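Local structure of HRDC domain-containing protein (Bifidobacterium adolescentis ATCC 15703, 3CYM) at residues Trp156-Arg159 and Asp164-Asn167; Ile216-Val221 and Ala235-Leu240; Thr225-Met228 and Ala233-Ile236; Arg270-His273 and Gln277-Ser280; Asn285-Ile290 and Pro305-Ile310. The protein is of unknown function but probably binds nucleic acid and acts as a 3'-5' exonuclease related to ribonuclease D. One frame throughout, in Å; residues are numbered along the deposited sequence.

Contact 1 of 5, residues Trp156-Arg159 and Asp164-Asn167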
# COMPACT_ATOMS: atom_id res chain seq x y z
N TRP A 156 15.40 0.18 4.25
CA TRP A 156 15.28 -0.32 5.63
C TRP A 156 15.97 -1.65 5.90
O TRP A 156 16.03 -2.09 7.05
CB TRP A 156 13.82 -0.35 6.08
CG TRP A 156 13.30 1.03 6.22
CD1 TRP A 156 12.59 1.75 5.29
CD2 TRP A 156 13.51 1.91 7.34
NE1 TRP A 156 12.31 3.01 5.78
CE2 TRP A 156 12.86 3.13 7.03
CE3 TRP A 156 14.15 1.77 8.58
CZ2 TRP A 156 12.85 4.21 7.92
CZ3 TRP A 156 14.14 2.85 9.46
CH2 TRP A 156 13.49 4.06 9.13
N SER A 157 16.52 -2.26 4.85
CA SER A 157 17.33 -3.48 4.98
C SER A 157 18.78 -3.21 5.39
O SER A 157 19.54 -4.16 5.62
CB SER A 157 17.32 -4.27 3.67
OG SER A 157 18.07 -3.62 2.67
N TYR A 158 19.16 -1.94 5.48
CA TYR A 158 20.51 -1.54 5.88
C TYR A 158 20.76 -1.93 7.35
O TYR A 158 20.00 -1.55 8.23
CB TYR A 158 20.68 -0.03 5.70
CG TYR A 158 22.12 0.45 5.61
CD1 TYR A 158 22.88 0.69 6.76
CD2 TYR A 158 22.73 0.67 4.37
CE1 TYR A 158 24.20 1.13 6.69
CE2 TYR A 158 24.06 1.11 4.28
CZ TYR A 158 24.79 1.34 5.45
OH TYR A 158 26.10 1.77 5.39
N ARG A 159 21.80 -2.72 7.59
CA ARG A 159 22.22 -3.05 8.96
C ARG A 159 23.69 -2.65 9.19
O ARG A 159 24.51 -2.81 8.30
CB ARG A 159 22.03 -4.54 9.28
CG ARG A 159 20.60 -5.06 9.20
CD ARG A 159 19.75 -4.57 10.36
NE ARG A 159 18.39 -5.12 10.29
CZ ARG A 159 17.38 -4.57 9.62
NH1 ARG A 159 17.53 -3.44 8.94
NH2 ARG A 159 16.19 -5.17 9.64
N ASP A 164 19.61 8.17 13.22
CA ASP A 164 18.59 9.04 12.63
C ASP A 164 17.36 8.27 12.13
O ASP A 164 16.22 8.73 12.32
CB ASP A 164 19.17 9.83 11.46
CG ASP A 164 20.16 10.89 11.90
OD1 ASP A 164 19.84 11.67 12.82
OD2 ASP A 164 21.25 10.95 11.29
N TRP A 165 17.62 7.11 11.52
CA TRP A 165 16.57 6.23 10.98
C TRP A 165 15.76 5.60 12.11
O TRP A 165 14.52 5.52 12.02
CB TRP A 165 17.19 5.10 10.15
CG TRP A 165 17.85 5.52 8.86
CD1 TRP A 165 18.29 6.77 8.52
CD2 TRP A 165 18.19 4.66 7.77
NE1 TRP A 165 18.86 6.74 7.26
CE2 TRP A 165 18.81 5.46 6.78
CE3 TRP A 165 18.01 3.29 7.51
CZ2 TRP A 165 19.27 4.93 5.57
CZ3 TRP A 165 18.45 2.77 6.31
CH2 TRP A 165 19.08 3.59 5.35
N ARG A 166 16.46 5.15 13.15
CA ARG A 166 15.82 4.61 14.35
C ARG A 166 14.93 5.67 14.99
O ARG A 166 13.85 5.37 15.47
CB ARG A 166 16.86 4.12 15.36
CG ARG A 166 17.45 2.75 15.05
CD ARG A 166 18.23 2.18 16.23
NE ARG A 166 19.58 2.73 16.33
CZ ARG A 166 19.97 3.63 17.24
NH1 ARG A 166 19.12 4.09 18.14
NH2 ARG A 166 21.22 4.07 17.24
N ASN A 167 15.40 6.92 14.97
CA ASN A 167 14.65 8.07 15.46
C ASN A 167 13.38 8.34 14.66
O ASN A 167 12.30 8.57 15.24
CB ASN A 167 15.56 9.32 15.49
CG ASN A 167 14.89 10.51 16.11
OD1 ASN A 167 14.29 10.41 17.17
ND2 ASN A 167 15.00 11.65 15.45
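Trp156 and Trp165 mark where the backbones come nearest, with their CA atoms 8.6 Å apart, one in an irregular loop and the other in helix 163-174 a few residues further on. Two indoles fill the gap. They form an edge-to-face pair: the edge of Trp165 is turned toward the face of Trp156, the six-membered rings lying 5.5 Å apart between centroids with their planes at 59°. CE3 of Trp165 stands over the rim of the Trp156 face and not over its middle. Meanwhile Trp156 reaches past its neighbour, its CH2 lying 3.4 Å from the backbone O of Trp165, close to the indole plane, and its CZ3 3.9 Å from CB of Trp165. The first torsion, -68° in both tryptophans, lets the indoles run alongside in opposite senses and brings the far end of Trp156 to the backbone of Trp165. Tyr158 adds a third aromatic residue: its CB touches Trp165 CZ3 at 3.6 Å, while its ring inclines obliquely to the indole. The loop is braced by Arg159, whose NH1 donates to Trp156 O at 2.8 Å and more distantly to Tyr158 O; its NE forms a salt bridge with Asp73. This aromatic cluster belongs to the exonuclease domain, and helix 163-174 also carries Asp172, which binds sodium with Asp44 and Glu46. No hydrogen bond joins the segments, so the hold is one of apolar contact and ring electrostatics, with the electron-poor hydrogens at one indole's edge facing the electron-rich face of the other.

Contact 2 of 5, residues Ile216-Val221 and Ala235-Leu240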
# COMPACT_ATOMS: atom_id res chain seq x y z
N ILE A 216 -3.80 -8.95 -14.00
CA ILE A 216 -2.72 -9.51 -14.81
C ILE A 216 -1.42 -8.68 -14.64
O ILE A 216 -1.19 -7.71 -15.35
CB ILE A 216 -3.18 -9.81 -16.28
CG1 ILE A 216 -2.14 -10.62 -17.04
CG2 ILE A 216 -3.62 -8.55 -17.04
CD1 ILE A 216 -2.76 -11.63 -18.01
N PRO A 217 -0.60 -9.07 -13.65
CA PRO A 217 0.60 -8.35 -13.23
C PRO A 217 1.60 -7.94 -14.33
O PRO A 217 2.04 -6.78 -14.33
CB PRO A 217 1.24 -9.32 -12.23
CG PRO A 217 0.07 -10.01 -11.63
CD PRO A 217 -0.83 -10.25 -12.80
N TRP A 218 1.90 -8.84 -15.27
CA TRP A 218 2.88 -8.53 -16.33
C TRP A 218 2.49 -7.39 -17.26
O TRP A 218 3.33 -6.85 -17.99
CB TRP A 218 3.26 -9.79 -17.14
CG TRP A 218 2.17 -10.36 -18.01
CD1 TRP A 218 1.35 -11.41 -17.71
CD2 TRP A 218 1.83 -9.95 -19.36
NE1 TRP A 218 0.51 -11.67 -18.77
CE2 TRP A 218 0.78 -10.79 -19.79
CE3 TRP A 218 2.31 -8.96 -20.23
CZ2 TRP A 218 0.19 -10.66 -21.05
CZ3 TRP A 218 1.72 -8.84 -21.49
CH2 TRP A 218 0.67 -9.68 -21.88
N MET A 219 1.21 -7.02 -17.24
CA MET A 219 0.67 -6.00 -18.14
C MET A 219 1.04 -4.60 -17.64
O MET A 219 0.80 -3.60 -18.32
CB MET A 219 -0.85 -6.18 -18.26
CG MET A 219 -1.46 -5.69 -19.55
SD MET A 219 -0.86 -6.52 -21.03
CE MET A 219 -1.83 -5.66 -22.27
N HIS A 220 1.65 -4.55 -16.46
CA HIS A 220 1.95 -3.30 -15.77
C HIS A 220 3.40 -2.84 -15.96
O HIS A 220 4.04 -2.32 -15.04
CB HIS A 220 1.57 -3.41 -14.29
CG HIS A 220 0.09 -3.46 -14.08
ND1 HIS A 220 -0.64 -2.38 -13.63
CD2 HIS A 220 -0.81 -4.45 -14.32
CE1 HIS A 220 -1.92 -2.71 -13.57
NE2 HIS A 220 -2.05 -3.95 -13.98
N VAL A 221 3.90 -3.06 -17.17
CA VAL A 221 5.18 -2.54 -17.62
C VAL A 221 4.88 -1.17 -18.21
O VAL A 221 3.95 -1.03 -19.00
CB VAL A 221 5.78 -3.48 -18.69
CG1 VAL A 221 6.99 -2.85 -19.36
CG2 VAL A 221 6.13 -4.85 -18.09
N ALA A 235 3.90 -11.24 -25.98
CA ALA A 235 4.49 -12.51 -25.54
C ALA A 235 5.92 -12.34 -25.02
O ALA A 235 6.32 -13.03 -24.09
CB ALA A 235 4.47 -13.51 -26.67
N ILE A 236 6.67 -11.42 -25.62
CA ILE A 236 8.02 -11.08 -25.18
C ILE A 236 7.99 -10.34 -23.83
O ILE A 236 8.73 -10.70 -22.90
CB ILE A 236 8.81 -10.30 -26.29
CG1 ILE A 236 9.10 -11.23 -27.46
CG2 ILE A 236 10.11 -9.72 -25.76
CD1 ILE A 236 9.45 -10.56 -28.75
N VAL A 237 7.14 -9.33 -23.73
CA VAL A 237 6.90 -8.61 -22.48
C VAL A 237 6.49 -9.57 -21.35
O VAL A 237 7.06 -9.53 -20.26
CB VAL A 237 5.85 -7.49 -22.65
CG1 VAL A 237 5.48 -6.89 -21.30
CG2 VAL A 237 6.38 -6.40 -23.58
N ARG A 238 5.52 -10.44 -21.62
CA ARG A 238 5.10 -11.46 -20.67
C ARG A 238 6.26 -12.33 -20.19
O ARG A 238 6.42 -12.52 -18.98
CB ARG A 238 4.02 -12.37 -21.27
CG ARG A 238 3.40 -13.31 -20.26
CD ARG A 238 2.24 -14.09 -20.85
NE ARG A 238 2.62 -14.83 -22.06
CZ ARG A 238 1.82 -15.68 -22.70
NH1 ARG A 238 2.24 -16.30 -23.79
NH2 ARG A 238 0.60 -15.93 -22.23
N ALA A 239 7.06 -12.83 -21.13
CA ALA A 239 8.15 -13.76 -20.83
C ALA A 239 9.27 -13.08 -20.03
O ALA A 239 9.80 -13.66 -19.08
CB ALA A 239 8.69 -14.36 -22.11
N LEU A 240 9.62 -11.85 -20.43
CA LEU A 240 10.62 -11.04 -19.73
C LEU A 240 10.20 -10.61 -18.32
O LEU A 240 11.00 -10.73 -17.39
CB LEU A 240 10.98 -9.80 -20.55
CG LEU A 240 11.92 -9.99 -21.75
CD1 LEU A 240 11.98 -8.69 -22.50
CD2 LEU A 240 13.32 -10.42 -21.33
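Arg238 lays the aliphatic part of its side chain over one face of Trp218. Its CG stands 3.6 Å from the centroid of the five-membered ring, only 7° off the normal, a CH-pi contact, and its CD continues to within 3.6 Å of Trp218 NE1. A bend at the third torsion then turns the guanidinium aside, where NH1 is hydrogen-bonded to Glu329 O; its plane is inclined 59° to the indole and does not stack on it. At the ring's edge Val237 CG1 meets Trp218 CE3 at 3.9 Å, and the same methyl meets Val221 CG2 tip to tip, also at 3.9 Å. Trp218 takes the crowded position between its backbone N and carbonyl carbon (chi1 69°), which swings the indole from its short 3-10 turn onto helix 231-250. Further out, Pro331 and Trp241 touch the indole, while Ile265 packs on Val221 and Ala268 on Val237. With Trp218 replaced by alanine, the methylenes of Arg238 and the methyl of Val237 would probably lose the ring they rest on, and a gap would open beside the helix. The loop between helices 193-207 and 231-250 is thus held onto the second of these by carbon contacts, with the arginine's charge sent off to a separate carbonyl.

Contact 3 of 5, residues Thr225-Met228 and Ala233-Ile236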
# COMPACT_ATOMS: atom_id res chain seq x y z
N THR A 225 1.52 0.24 -23.78
CA THR A 225 0.52 0.65 -24.75
C THR A 225 1.11 0.79 -26.16
O THR A 225 0.42 0.56 -27.15
CB THR A 225 -0.23 1.93 -24.28
OG1 THR A 225 -1.22 2.30 -25.24
CG2 THR A 225 0.72 3.09 -24.04
N GLU A 226 2.40 1.11 -26.23
CA GLU A 226 3.13 1.27 -27.48
C GLU A 226 3.36 -0.06 -28.21
O GLU A 226 3.90 -0.07 -29.31
CB GLU A 226 4.48 1.93 -27.20
CG GLU A 226 4.42 3.29 -26.50
CD GLU A 226 5.79 3.82 -26.15
OE1 GLU A 226 6.80 3.22 -26.58
OE2 GLU A 226 5.87 4.85 -25.44
N VAL A 227 2.93 -1.15 -27.58
CA VAL A 227 3.26 -2.51 -28.01
C VAL A 227 2.00 -3.40 -28.03
O VAL A 227 2.03 -4.54 -28.51
CB VAL A 227 4.47 -3.05 -27.12
CG1 VAL A 227 4.21 -4.40 -26.48
CG2 VAL A 227 5.78 -3.02 -27.89
N MET A 228 0.88 -2.85 -27.55
CA MET A 228 -0.40 -3.57 -27.43
C MET A 228 -1.06 -4.07 -28.71
O MET A 228 -1.88 -4.98 -28.67
CB MET A 228 -1.39 -2.74 -26.61
CG MET A 228 -1.53 -3.19 -25.16
SD MET A 228 -2.14 -1.89 -24.07
CE MET A 228 -3.72 -1.48 -24.82
N ALA A 233 5.04 -9.19 -29.49
CA ALA A 233 5.73 -8.28 -28.57
C ALA A 233 5.20 -8.47 -27.16
O ALA A 233 5.96 -8.47 -26.20
CB ALA A 233 5.56 -6.84 -29.01
N LEU A 234 3.89 -8.67 -27.05
CA LEU A 234 3.25 -8.90 -25.76
C LEU A 234 3.69 -10.22 -25.14
O LEU A 234 3.88 -10.29 -23.94
CB LEU A 234 1.73 -8.80 -25.89
CG LEU A 234 1.20 -7.38 -26.10
CD1 LEU A 234 -0.29 -7.37 -26.44
CD2 LEU A 234 1.49 -6.47 -24.90
N ALA A 235 3.90 -11.24 -25.98
CA ALA A 235 4.49 -12.51 -25.54
C ALA A 235 5.92 -12.34 -25.02
O ALA A 235 6.32 -13.03 -24.09
CB ALA A 235 4.47 -13.51 -26.67
N ILE A 236 6.67 -11.42 -25.62
CA ILE A 236 8.02 -11.08 -25.18
C ILE A 236 7.99 -10.34 -23.83
O ILE A 236 8.73 -10.70 -22.90
CB ILE A 236 8.81 -10.30 -26.29
CG1 ILE A 236 9.10 -11.23 -27.46
CG2 ILE A 236 10.11 -9.72 -25.76
CD1 ILE A 236 9.45 -10.56 -28.75
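Leu234 rests its branched end against two peptide carbonyls, the nearest thing to flat groups here, since neither Val227 and Met228 nor Ala233 and Leu234 bring a ring or an amide to the interface. Its CD1 lies 3.6 Å from Met228 O, and its CG lies 3.8 Å from Val227 O; these are van der Waals contacts of carbon with backbone oxygen. The setting is the helical HRDC domain, whose helix 231-250 starts just after this loop. Residues 225-228, part 3-10 turn and part loop, lie against the helix's first turns. Val227 fits the meeting place: its CB is directed at the helix, and the side chain splits its two methyls, CG1 touching both Ala233 and Leu234 while CG2 meets Ala233 CB at 4.0 Å. Ala233, with a single methyl, lets the loop approach the helix to a CA-CA distance of 6.3 Å between Val227 and Ala233. Leu234 has CG anti to its own carbonyl carbon (chi1 -72°), which sends the isobutyl group out from the helix toward the loop. The side chain of Met228 starts away from the helix and only grazes Leu234, going instead to Met219, earlier in the same connection; the close contact of Met228 is through its backbone O. Helix 261-270 also touches the central pair, Lys269 on Val227 and Ala268 on Ala233, so the pair closes the join between two helices and the incoming loop. At its centre one methyl serves both helix residues: Val227 CG1 is 3.8 Å from Ala233 CB and 3.8 Å from Leu234 CD2.

Contact 4 of 5, residues Arg270-His273 and Gln277-Ser280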
# COMPACT_ATOMS: atom_id res chain seq x y z
N ARG A 270 11.85 -4.60 -31.12
CA ARG A 270 12.91 -4.94 -32.05
C ARG A 270 13.02 -6.43 -32.37
O ARG A 270 13.47 -6.79 -33.46
CB ARG A 270 14.25 -4.44 -31.52
CG ARG A 270 14.43 -2.95 -31.60
CD ARG A 270 15.78 -2.66 -32.24
NE ARG A 270 16.49 -1.57 -31.60
CZ ARG A 270 17.80 -1.37 -31.73
NH1 ARG A 270 18.55 -2.19 -32.45
NH2 ARG A 270 18.37 -0.34 -31.11
N LYS A 271 12.61 -7.27 -31.42
CA LYS A 271 12.70 -8.74 -31.54
C LYS A 271 14.06 -9.28 -32.06
O LYS A 271 14.13 -9.77 -33.19
CB LYS A 271 11.55 -9.29 -32.39
CG LYS A 271 10.19 -8.66 -32.10
CD LYS A 271 9.11 -9.31 -32.93
CE LYS A 271 7.74 -8.88 -32.46
NZ LYS A 271 7.60 -7.41 -32.50
N PRO A 272 15.13 -9.18 -31.24
CA PRO A 272 16.41 -9.75 -31.65
C PRO A 272 16.35 -11.28 -31.79
O PRO A 272 15.91 -11.98 -30.89
CB PRO A 272 17.35 -9.35 -30.50
CG PRO A 272 16.44 -9.14 -29.32
CD PRO A 272 15.20 -8.56 -29.91
N HIS A 273 16.77 -11.79 -32.95
CA HIS A 273 16.66 -13.21 -33.26
C HIS A 273 17.96 -13.95 -32.96
O HIS A 273 17.98 -15.19 -32.89
CB HIS A 273 16.28 -13.42 -34.73
CG HIS A 273 14.97 -12.80 -35.10
ND1 HIS A 273 14.88 -11.59 -35.76
CD2 HIS A 273 13.69 -13.22 -34.89
CE1 HIS A 273 13.60 -11.30 -35.95
NE2 HIS A 273 12.86 -12.26 -35.43
N GLN A 277 22.21 -9.40 -32.85
CA GLN A 277 21.03 -8.55 -32.85
C GLN A 277 20.67 -8.10 -31.44
O GLN A 277 20.10 -7.03 -31.24
CB GLN A 277 19.84 -9.26 -33.49
CG GLN A 277 19.87 -9.24 -35.00
CD GLN A 277 18.54 -9.63 -35.62
OE1 GLN A 277 17.80 -10.45 -35.08
NE2 GLN A 277 18.23 -9.05 -36.78
N PHE A 278 20.99 -8.94 -30.46
CA PHE A 278 20.79 -8.62 -29.05
C PHE A 278 21.77 -7.55 -28.58
O PHE A 278 21.39 -6.63 -27.85
CB PHE A 278 20.91 -9.89 -28.21
CG PHE A 278 20.62 -9.69 -26.74
CD1 PHE A 278 19.32 -9.73 -26.27
CD2 PHE A 278 21.66 -9.52 -25.83
CE1 PHE A 278 19.05 -9.56 -24.91
CE2 PHE A 278 21.40 -9.36 -24.48
CZ PHE A 278 20.10 -9.38 -24.02
N ARG A 279 23.03 -7.69 -28.99
CA ARG A 279 24.10 -6.76 -28.59
C ARG A 279 23.92 -5.34 -29.13
O ARG A 279 24.43 -4.38 -28.54
CB ARG A 279 25.48 -7.30 -28.96
CG ARG A 279 25.93 -8.44 -28.06
CD ARG A 279 27.41 -8.74 -28.28
NE ARG A 279 27.68 -9.22 -29.64
CZ ARG A 279 27.65 -10.49 -30.01
NH1 ARG A 279 27.35 -11.44 -29.12
NH2 ARG A 279 27.90 -10.83 -31.26
N SER A 280 23.17 -5.21 -30.23
CA SER A 280 22.87 -3.91 -30.83
C SER A 280 21.94 -3.08 -29.94
O SER A 280 21.93 -1.85 -30.04
CB SER A 280 22.27 -4.08 -32.23
OG SER A 280 21.04 -4.77 -32.17
O HOH W 1 21.04 -0.47 -32.68
O HOH W 2 15.59 -9.44 -37.81
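Pro272 is clamped against the helix backbone just where helix 261-270 ends and helix 275-279 follows. Its CB lies 3.7 Å from both the carbonyl carbon of Gln277 and the N of Phe278, and its CG approaches the edge of the Phe278 ring. A proline suits this place, being compact and apolar, with no N-H to satisfy; Lys271 before it, with positive phi, is the first residue to leave the helix. Phe278 continues inward onto Pro312 and Ile319, so this half faces the packing against helix 312-323. Beside it, Gln277 reaches across to the turn with its extended chain. Its OE1 accepts from His273 N at 2.7 Å, nearly straight at 165° and in the carbonyl plane, and more weakly from His273 ND1 at 3.2 Å. Gln277 NE2 donates to a water that also reaches His273 ND1. The outer side is looser: there Arg270 meets Ser280 mainly through a water that lies 3.0 Å from Arg270 NH1 and donates to Ser280 O. A leucine in place of Gln277 is likely to leave His273 N without its acceptor and free the imidazole to turn. Two kinds of hold therefore meet in one short connection: buried carbon packing fixes the helix, while an amide oxygen fixes the turn and water bridges the outer side.

Contact 5 of 5, residues Asn285-Ile290 and Pro305-Ile310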
# COMPACT_ATOMS: atom_id res chain seq x y z
N ASN A 285 22.04 -4.82 -22.43
CA ASN A 285 23.40 -5.34 -22.21
C ASN A 285 24.17 -4.61 -21.11
O ASN A 285 25.31 -4.97 -20.79
CB ASN A 285 24.21 -5.32 -23.52
CG ASN A 285 23.76 -6.39 -24.49
OD1 ASN A 285 24.36 -7.46 -24.57
ND2 ASN A 285 22.69 -6.12 -25.21
N GLU A 286 23.57 -3.58 -20.54
CA GLU A 286 24.20 -2.85 -19.45
C GLU A 286 23.38 -2.91 -18.18
O GLU A 286 22.15 -3.04 -18.22
CB GLU A 286 24.47 -1.39 -19.84
CG GLU A 286 25.82 -1.19 -20.51
CD GLU A 286 25.83 0.00 -21.45
OE1 GLU A 286 25.09 0.98 -21.19
OE2 GLU A 286 26.58 -0.04 -22.45
N ARG A 287 24.08 -2.79 -17.06
CA ARG A 287 23.50 -2.74 -15.73
C ARG A 287 22.61 -1.51 -15.57
O ARG A 287 22.97 -0.42 -16.03
CB ARG A 287 24.63 -2.73 -14.69
CG ARG A 287 24.17 -2.67 -13.25
CD ARG A 287 25.30 -2.97 -12.29
NE ARG A 287 26.29 -1.90 -12.15
CZ ARG A 287 26.16 -0.83 -11.37
NH1 ARG A 287 25.06 -0.63 -10.67
NH2 ARG A 287 27.15 0.05 -11.29
N VAL A 288 21.46 -1.70 -14.94
CA VAL A 288 20.54 -0.61 -14.61
C VAL A 288 21.21 0.34 -13.61
O VAL A 288 21.75 -0.10 -12.59
CB VAL A 288 19.20 -1.17 -14.03
CG1 VAL A 288 18.32 -0.07 -13.44
CG2 VAL A 288 18.43 -1.94 -15.10
N ARG A 289 21.19 1.64 -13.93
CA ARG A 289 21.82 2.64 -13.08
C ARG A 289 20.81 3.70 -12.62
O ARG A 289 20.27 4.45 -13.43
CB ARG A 289 23.02 3.29 -13.78
CG ARG A 289 24.24 2.37 -13.94
CD ARG A 289 25.27 2.56 -12.83
NE ARG A 289 26.31 3.53 -13.19
CZ ARG A 289 27.29 3.93 -12.38
NH1 ARG A 289 28.18 4.82 -12.81
NH2 ARG A 289 27.39 3.46 -11.15
N ILE A 290 20.57 3.74 -11.32
CA ILE A 290 19.66 4.74 -10.76
C ILE A 290 20.43 6.04 -10.53
O ILE A 290 21.33 6.09 -9.68
CB ILE A 290 18.97 4.26 -9.44
CG1 ILE A 290 18.26 2.91 -9.62
CG2 ILE A 290 18.00 5.33 -8.90
CD1 ILE A 290 17.18 2.86 -10.71
N PRO A 305 26.54 -5.66 -7.04
CA PRO A 305 26.96 -7.08 -7.13
C PRO A 305 25.85 -8.10 -7.39
O PRO A 305 26.12 -9.16 -7.95
CB PRO A 305 27.60 -7.33 -5.76
CG PRO A 305 28.04 -5.99 -5.30
CD PRO A 305 26.92 -5.10 -5.73
N ILE A 306 24.62 -7.79 -6.98
CA ILE A 306 23.46 -8.63 -7.32
C ILE A 306 23.08 -8.39 -8.78
O ILE A 306 22.78 -9.33 -9.52
CB ILE A 306 22.25 -8.40 -6.35
CG1 ILE A 306 22.53 -8.99 -4.97
CG2 ILE A 306 20.99 -9.09 -6.87
CD1 ILE A 306 23.09 -8.01 -3.97
N GLN A 307 23.10 -7.12 -9.20
CA GLN A 307 22.77 -6.78 -10.59
C GLN A 307 23.72 -7.48 -11.57
O GLN A 307 23.27 -8.02 -12.57
CB GLN A 307 22.81 -5.28 -10.80
CG GLN A 307 21.71 -4.52 -10.12
CD GLN A 307 21.89 -3.03 -10.28
OE1 GLN A 307 22.82 -2.44 -9.73
NE2 GLN A 307 21.00 -2.41 -11.04
N ARG A 308 25.02 -7.48 -11.25
CA ARG A 308 26.07 -8.11 -12.05
C ARG A 308 25.92 -9.63 -12.12
O ARG A 308 26.48 -10.28 -13.00
CB ARG A 308 27.46 -7.81 -11.47
CG ARG A 308 27.91 -6.35 -11.46
CD ARG A 308 29.35 -6.24 -10.99
NE ARG A 308 29.53 -5.24 -9.93
CZ ARG A 308 29.92 -5.52 -8.69
NH1 ARG A 308 30.20 -6.77 -8.33
NH2 ARG A 308 30.04 -4.54 -7.80
N LYS A 309 25.19 -10.20 -11.15
CA LYS A 309 25.02 -11.66 -11.05
C LYS A 309 24.06 -12.17 -12.13
O LYS A 309 24.09 -13.34 -12.50
CB LYS A 309 24.48 -12.03 -9.67
CG LYS A 309 25.13 -13.24 -9.03
CD LYS A 309 26.07 -12.83 -7.89
CE LYS A 309 25.30 -12.65 -6.59
NZ LYS A 309 26.15 -12.10 -5.49
N ILE A 310 23.21 -11.28 -12.62
CA ILE A 310 22.31 -11.60 -13.71
C ILE A 310 22.89 -11.02 -15.00
O ILE A 310 23.11 -9.81 -15.11
CB ILE A 310 20.88 -11.12 -13.38
CG1 ILE A 310 20.27 -12.09 -12.36
CG2 ILE A 310 20.00 -11.11 -14.60
CD1 ILE A 310 19.84 -11.44 -11.09
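Gln307 NE2 gives its hydrogens to two backbone carbonyls: Val288 O at 2.9 Å across this contact and Leu257 O of helix 255-258. The first bond is bent, 139° at the hydrogen, and comes in tilted from the plane of the Val288 carbonyl. The amide's other end is used as well, for Arg287 NH1 donates to Gln307 OE1 at 3.0 Å. Here OE1 lies close to the guanidinium plane, while the donor sits above the plane of the amide carbonyl; the two flat groups stand at 72° to each other. Glutamine suits this buried place because one amide can be donor and acceptor at once, and its extended chain beyond CG (chi2 175°) carries that amide from the helix across to the loop. Arg287 passes the glutamine at about a right angle, and its methylenes pack as well: Arg287 CD lies 3.7 Å from Gln307 CB. Beyond NH1 the guanidinium continues to a salt bridge, NH2 to Glu301, which probably offsets its charge. Val288 adds its CB, 3.7 Å from Gln307 NE2. A type I beta turn runs from Gln307 to Ile310, and Ile310 packs onto Leu258 and Trp315. A loop without regular structure at the HRDC domain is thus fastened largely through one buried amide, whose polar ends are matched by backbone carbonyls and by an arginine that is itself held.

Contact 1 stands apart, in the exonuclease domain: its centre is 34 Å from that of contact 2 and 25 Å from that of contact 5, with no touch. The other four follow it along the chain and gather around the HRDC domain. Contacts 2 and 3 both use helix 231-250, share Ala235 and Ile236, and have centres only 8 Å apart. Lys271 of contact 4 packs on Ile236 of that helix, and Asn285 of contact 5 probably hydrogen-bonds to Phe278 of contact 4. The chain of touches therefore ties successive loops of the HRDC helices to one another, whereas the aromatic cluster of contact 1 lies within the exonuclease domain, which binds the sodium ion.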